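Long-range contacts in F5/8 type C domain protein (Bacteroides ovatus, PDB 4ZRX), which is a putative alpha-L-fucosidase, probably hydrolysing fucosides with a TIM-barrel domain that is joined to a C-terminal F5/8 type C domain: residues A[473-478]-A[580-585]; A[478-483]-A[490-495]. All coordinates share one frame; numbering follows the deposited sequence.

In the fold
Both contacts belong to the F5/8 type C domain at the C-terminal end of the chain, their centres about 33 and 37 Å from the chain's centre and about 10 Å from each other. Contact 1 joins residues 473-478, in the loop before strand 481-485, to the last strand, 580-584. Contact 2 pairs strand 481-485 with strand 488-492 and lies along the chain between the two halves of contact 1. S478 belongs to both, and W480 packs against N473, L475 and I580. Between them they tie the loop before the hairpin to the final strand, which pairs with strand 495-503, and lead into the edge hairpin of a five-stranded sheet.

Contact 1 of 2, residues A[473-478]-A[580-585]; sequences NNLPRS and IGVMVI
Residues 473-475 run beside strand 580-584 of the F5/8 type C domain, with N473 opposite G581 and a backbone bond from N474 N to V582 O at 3.0 Å. This is a worked example of side-chain amides bonding to the backbone of a strand: N473 supplies an acceptor, N474 an acceptor and a donor. N473 has CG anti to its backbone N (chi1 -178°), and its OD1 takes the N-H of V582 on an in-plane lone pair at 3.0 Å. Its ND2 bonds back to L475 O, from above that carbonyl plane, and lies over the centre of one face of the R477 guanidinium. N474 grips V584 at both ends of its backbone. OD1 receives the V584 N-H at 2.8 Å in an almost straight bond (176°), while ND2 reaches V584 O at 2.9 Å, with that oxygen exactly in the amide plane. Across this amide, at about a right angle, lies the side chain of M583, a selenomethionine, whose SE is 3.9 Å from N474 CG. An alanine in place of N474 would probably leave the N-H and carbonyl of V584 without these mates and open a gap beside the selenium. Beside these polar bonds, L475 CB touches CG2 of both V582 and V584. G581 suits its place, since a CB there would clash with N473 CB. R477, also salt-bridged to E470, reaches I580 side-on: NE and NH2 both donate to I580 O, which lies at the guanidinium edge, 2.8 Å from NH2.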
# COMPACT_ATOMS: atom_id res chain seq x y z
N ASN A 473 -9.95 26.13 11.37
CA ASN A 473 -11.20 25.75 12.05
C ASN A 473 -10.83 25.08 13.34
O ASN A 473 -10.15 24.03 13.32
CB ASN A 473 -12.04 24.80 11.20
CG ASN A 473 -13.37 24.44 11.87
OD1 ASN A 473 -14.18 25.32 12.19
ND2 ASN A 473 -13.62 23.15 12.07
N ASN A 474 -11.26 25.64 14.47
CA ASN A 474 -10.96 25.04 15.77
C ASN A 474 -12.22 24.62 16.54
O ASN A 474 -12.14 24.32 17.72
CB ASN A 474 -10.10 25.98 16.61
CG ASN A 474 -10.86 27.20 17.09
OD1 ASN A 474 -12.00 27.47 16.62
ND2 ASN A 474 -10.26 27.95 18.00
N LEU A 475 -13.36 24.57 15.85
CA LEU A 475 -14.60 24.03 16.43
C LEU A 475 -14.99 22.80 15.60
O LEU A 475 -15.47 22.95 14.46
CB LEU A 475 -15.73 25.08 16.40
CG LEU A 475 -16.97 24.70 17.23
CD1 LEU A 475 -16.64 24.58 18.72
CD2 LEU A 475 -18.05 25.76 17.05
N PRO A 476 -14.77 21.58 16.16
CA PRO A 476 -14.97 20.40 15.30
C PRO A 476 -16.40 20.36 14.75
O PRO A 476 -17.36 20.69 15.48
CB PRO A 476 -14.70 19.20 16.24
CG PRO A 476 -13.86 19.75 17.36
CD PRO A 476 -14.20 21.23 17.48
N ARG A 477 -16.53 20.01 13.47
CA ARG A 477 -17.84 20.02 12.81
C ARG A 477 -18.78 18.92 13.31
O ARG A 477 -19.99 19.00 13.08
CB ARG A 477 -17.71 19.90 11.29
CG ARG A 477 -16.85 20.98 10.69
CD ARG A 477 -16.98 21.05 9.20
NE ARG A 477 -16.07 22.07 8.70
CZ ARG A 477 -14.74 21.93 8.57
NH1 ARG A 477 -14.12 20.77 8.89
NH2 ARG A 477 -14.01 22.97 8.11
N SER A 478 -18.22 17.91 13.99
CA SER A 478 -19.02 16.88 14.66
C SER A 478 -20.10 17.44 15.61
O SER A 478 -21.10 16.78 15.86
CB SER A 478 -18.12 15.94 15.46
OG SER A 478 -17.60 16.60 16.61
N ILE A 580 -16.59 25.48 5.28
CA ILE A 580 -16.62 26.58 6.20
C ILE A 580 -15.82 26.20 7.43
O ILE A 580 -15.91 25.05 7.89
CB ILE A 580 -18.09 26.88 6.59
CG1 ILE A 580 -18.88 27.33 5.36
CG2 ILE A 580 -18.12 27.89 7.71
CD1 ILE A 580 -18.38 28.61 4.73
N GLY A 581 -15.04 27.14 7.94
CA GLY A 581 -14.40 27.01 9.27
C GLY A 581 -14.68 28.27 10.08
O GLY A 581 -15.08 29.32 9.55
N VAL A 582 -14.44 28.16 11.38
CA VAL A 582 -14.48 29.28 12.28
C VAL A 582 -13.35 29.15 13.31
O VAL A 582 -12.90 28.02 13.62
CB VAL A 582 -15.88 29.37 13.00
CG1 VAL A 582 -17.02 29.52 12.00
CG2 VAL A 582 -16.15 28.15 13.94
N MSE A 583 -12.96 30.30 13.87
CA MSE A 583 -12.02 30.35 14.96
C MSE A 583 -12.72 30.92 16.16
O MSE A 583 -13.19 32.07 16.14
CB MSE A 583 -10.78 31.17 14.62
CG MSE A 583 -9.94 30.53 13.51
SE MSE A 583 -9.11 28.80 14.05
CE MSE A 583 -7.84 29.49 15.38
N VAL A 584 -12.84 30.07 17.17
CA VAL A 584 -13.38 30.41 18.48
C VAL A 584 -12.23 30.95 19.35
O VAL A 584 -11.12 30.41 19.33
CB VAL A 584 -14.01 29.15 19.13
CG1 VAL A 584 -14.40 29.38 20.61
CG2 VAL A 584 -15.21 28.71 18.32
N ILE A 585 -12.53 31.97 20.14
CA ILE A 585 -11.54 32.57 21.03
C ILE A 585 -11.55 31.80 22.34
O ILE A 585 -12.57 31.82 23.03
CB ILE A 585 -11.87 34.06 21.23
CG1 ILE A 585 -11.84 34.75 19.86
CG2 ILE A 585 -10.89 34.71 22.24
CD1 ILE A 585 -12.26 36.20 19.86

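Contact 2 of 2, residues A[478-483]-A[490-495]; sequences SGWKQV and IDLGKT
The edge hairpin of the F5/8 type C domain, built from strands 481-485 and 488-492, brings W480 against I490 and L492 just where its first strand begins. The pairing is antiparallel, with the two short strand segments at 146° and 4.6 Å apart at their closest. K481 and D491 form a hydrogen-bonded pair: K481 N donates to D491 O and D491 N returns a bond to K481 O, each 2.9 Å long. Q482 and I490 follow as a non-hydrogen-bonded pair. The indole of W480 carries most of the side-chain packing. CD2 of L492 sits over one ring face, 3.8 Å from the centroid of the five-membered ring and only 12° off its normal, a clear CH-pi contact; the two side chains lie alongside, pointing the same way. I490 reaches the six-membered ring instead, its CG2 anti to the backbone N and 3.7 Å from W480 CE3. The D491 side chain lies on the same face of the sheet as K481, and its CB meets V483 CG2 at 4.0 Å. CG of D491 stands anti to the backbone N (chi1 175°), beside the carbonyl carbon, and OD1 accepts from G493 N at 2.8 Å in an Asx turn. That bond arrives from above the carboxylate plane, and the same OD1 has a salt bridge to R559. The position of G493 calls for glycine: a CB would clash with G479 O and be jammed against the preceding carbonyl. The contact therefore combines apolar packing of I490 and L492 on the indole with a carboxylate, on the K481 side of the sheet, whose charge is probably balanced mainly by R559, since K481 NZ remains 6.6 Å from D491 OD2.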
# COMPACT_ATOMS: atom_id res chain seq x y z
N SER A 478 -18.22 17.91 13.99
CA SER A 478 -19.02 16.88 14.66
C SER A 478 -20.10 17.44 15.61
O SER A 478 -21.10 16.78 15.86
CB SER A 478 -18.12 15.94 15.46
OG SER A 478 -17.60 16.60 16.61
N GLY A 479 -19.87 18.62 16.17
CA GLY A 479 -20.87 19.31 16.97
C GLY A 479 -21.83 20.19 16.16
O GLY A 479 -22.79 20.71 16.73
N TRP A 480 -21.58 20.39 14.86
CA TRP A 480 -22.44 21.29 14.04
C TRP A 480 -23.61 20.55 13.48
O TRP A 480 -23.57 19.34 13.36
CB TRP A 480 -21.72 21.92 12.83
CG TRP A 480 -20.44 22.66 13.10
CD1 TRP A 480 -19.77 22.76 14.29
CD2 TRP A 480 -19.63 23.29 12.13
NE1 TRP A 480 -18.59 23.47 14.11
CE2 TRP A 480 -18.48 23.78 12.78
CE3 TRP A 480 -19.75 23.49 10.76
CZ2 TRP A 480 -17.46 24.47 12.11
CZ3 TRP A 480 -18.73 24.19 10.09
CH2 TRP A 480 -17.62 24.67 10.77
N LYS A 481 -24.66 21.28 13.12
CA LYS A 481 -25.78 20.75 12.35
C LYS A 481 -26.17 21.73 11.26
O LYS A 481 -26.33 22.91 11.52
CB LYS A 481 -26.99 20.49 13.27
CG LYS A 481 -26.80 19.25 14.13
CD LYS A 481 -27.72 19.18 15.34
CE LYS A 481 -27.28 18.01 16.24
NZ LYS A 481 -28.34 17.63 17.25
N GLN A 482 -26.35 21.23 10.04
CA GLN A 482 -26.80 22.07 8.94
C GLN A 482 -28.27 22.35 9.07
O GLN A 482 -29.06 21.43 9.09
CB GLN A 482 -26.55 21.40 7.59
CG GLN A 482 -27.06 22.21 6.39
CD GLN A 482 -26.47 21.76 5.10
OE1 GLN A 482 -27.18 21.52 4.12
NE2 GLN A 482 -25.15 21.63 5.08
N VAL A 483 -28.64 23.62 9.17
CA VAL A 483 -30.05 24.05 9.17
C VAL A 483 -30.65 24.22 7.78
O VAL A 483 -31.82 23.97 7.57
CB VAL A 483 -30.19 25.37 9.94
CG1 VAL A 483 -31.64 25.90 9.87
CG2 VAL A 483 -29.76 25.17 11.40
N ILE A 490 -25.93 27.15 9.43
CA ILE A 490 -25.29 26.17 10.29
C ILE A 490 -25.49 26.54 11.77
O ILE A 490 -25.24 27.66 12.17
CB ILE A 490 -23.76 26.08 10.02
CG1 ILE A 490 -23.46 25.66 8.58
CG2 ILE A 490 -23.07 25.13 11.03
CD1 ILE A 490 -22.01 25.99 8.12
N ASP A 491 -25.96 25.56 12.54
CA ASP A 491 -26.01 25.63 13.98
C ASP A 491 -24.69 25.06 14.47
O ASP A 491 -24.43 23.87 14.29
CB ASP A 491 -27.22 24.79 14.46
CG ASP A 491 -27.33 24.69 15.97
OD1 ASP A 491 -26.39 25.08 16.70
OD2 ASP A 491 -28.37 24.18 16.45
N LEU A 492 -23.88 25.88 15.11
CA LEU A 492 -22.56 25.42 15.56
C LEU A 492 -22.59 24.52 16.80
O LEU A 492 -21.56 23.94 17.15
CB LEU A 492 -21.64 26.61 15.83
CG LEU A 492 -21.37 27.52 14.61
CD1 LEU A 492 -20.61 28.77 15.05
CD2 LEU A 492 -20.62 26.79 13.53
N GLY A 493 -23.74 24.44 17.49
CA GLY A 493 -23.95 23.45 18.55
C GLY A 493 -23.84 24.03 19.95
O GLY A 493 -24.34 23.42 20.90
N LYS A 494 -23.17 25.18 20.08
CA LYS A 494 -23.19 25.97 21.32
C LYS A 494 -22.89 27.42 20.99
O LYS A 494 -22.46 27.73 19.87
CB LYS A 494 -22.18 25.45 22.36
CG LYS A 494 -20.74 25.28 21.81
CD LYS A 494 -19.74 24.99 22.92
CE LYS A 494 -18.34 25.31 22.47
NZ LYS A 494 -17.31 24.48 23.13
N THR A 495 -23.11 28.30 21.97
CA THR A 495 -22.71 29.69 21.87
C THR A 495 -21.19 29.83 21.93
O THR A 495 -20.56 29.37 22.88
CB THR A 495 -23.28 30.52 23.06
OG1 THR A 495 -24.70 30.50 22.99
CG2 THR A 495 -22.76 31.96 23.03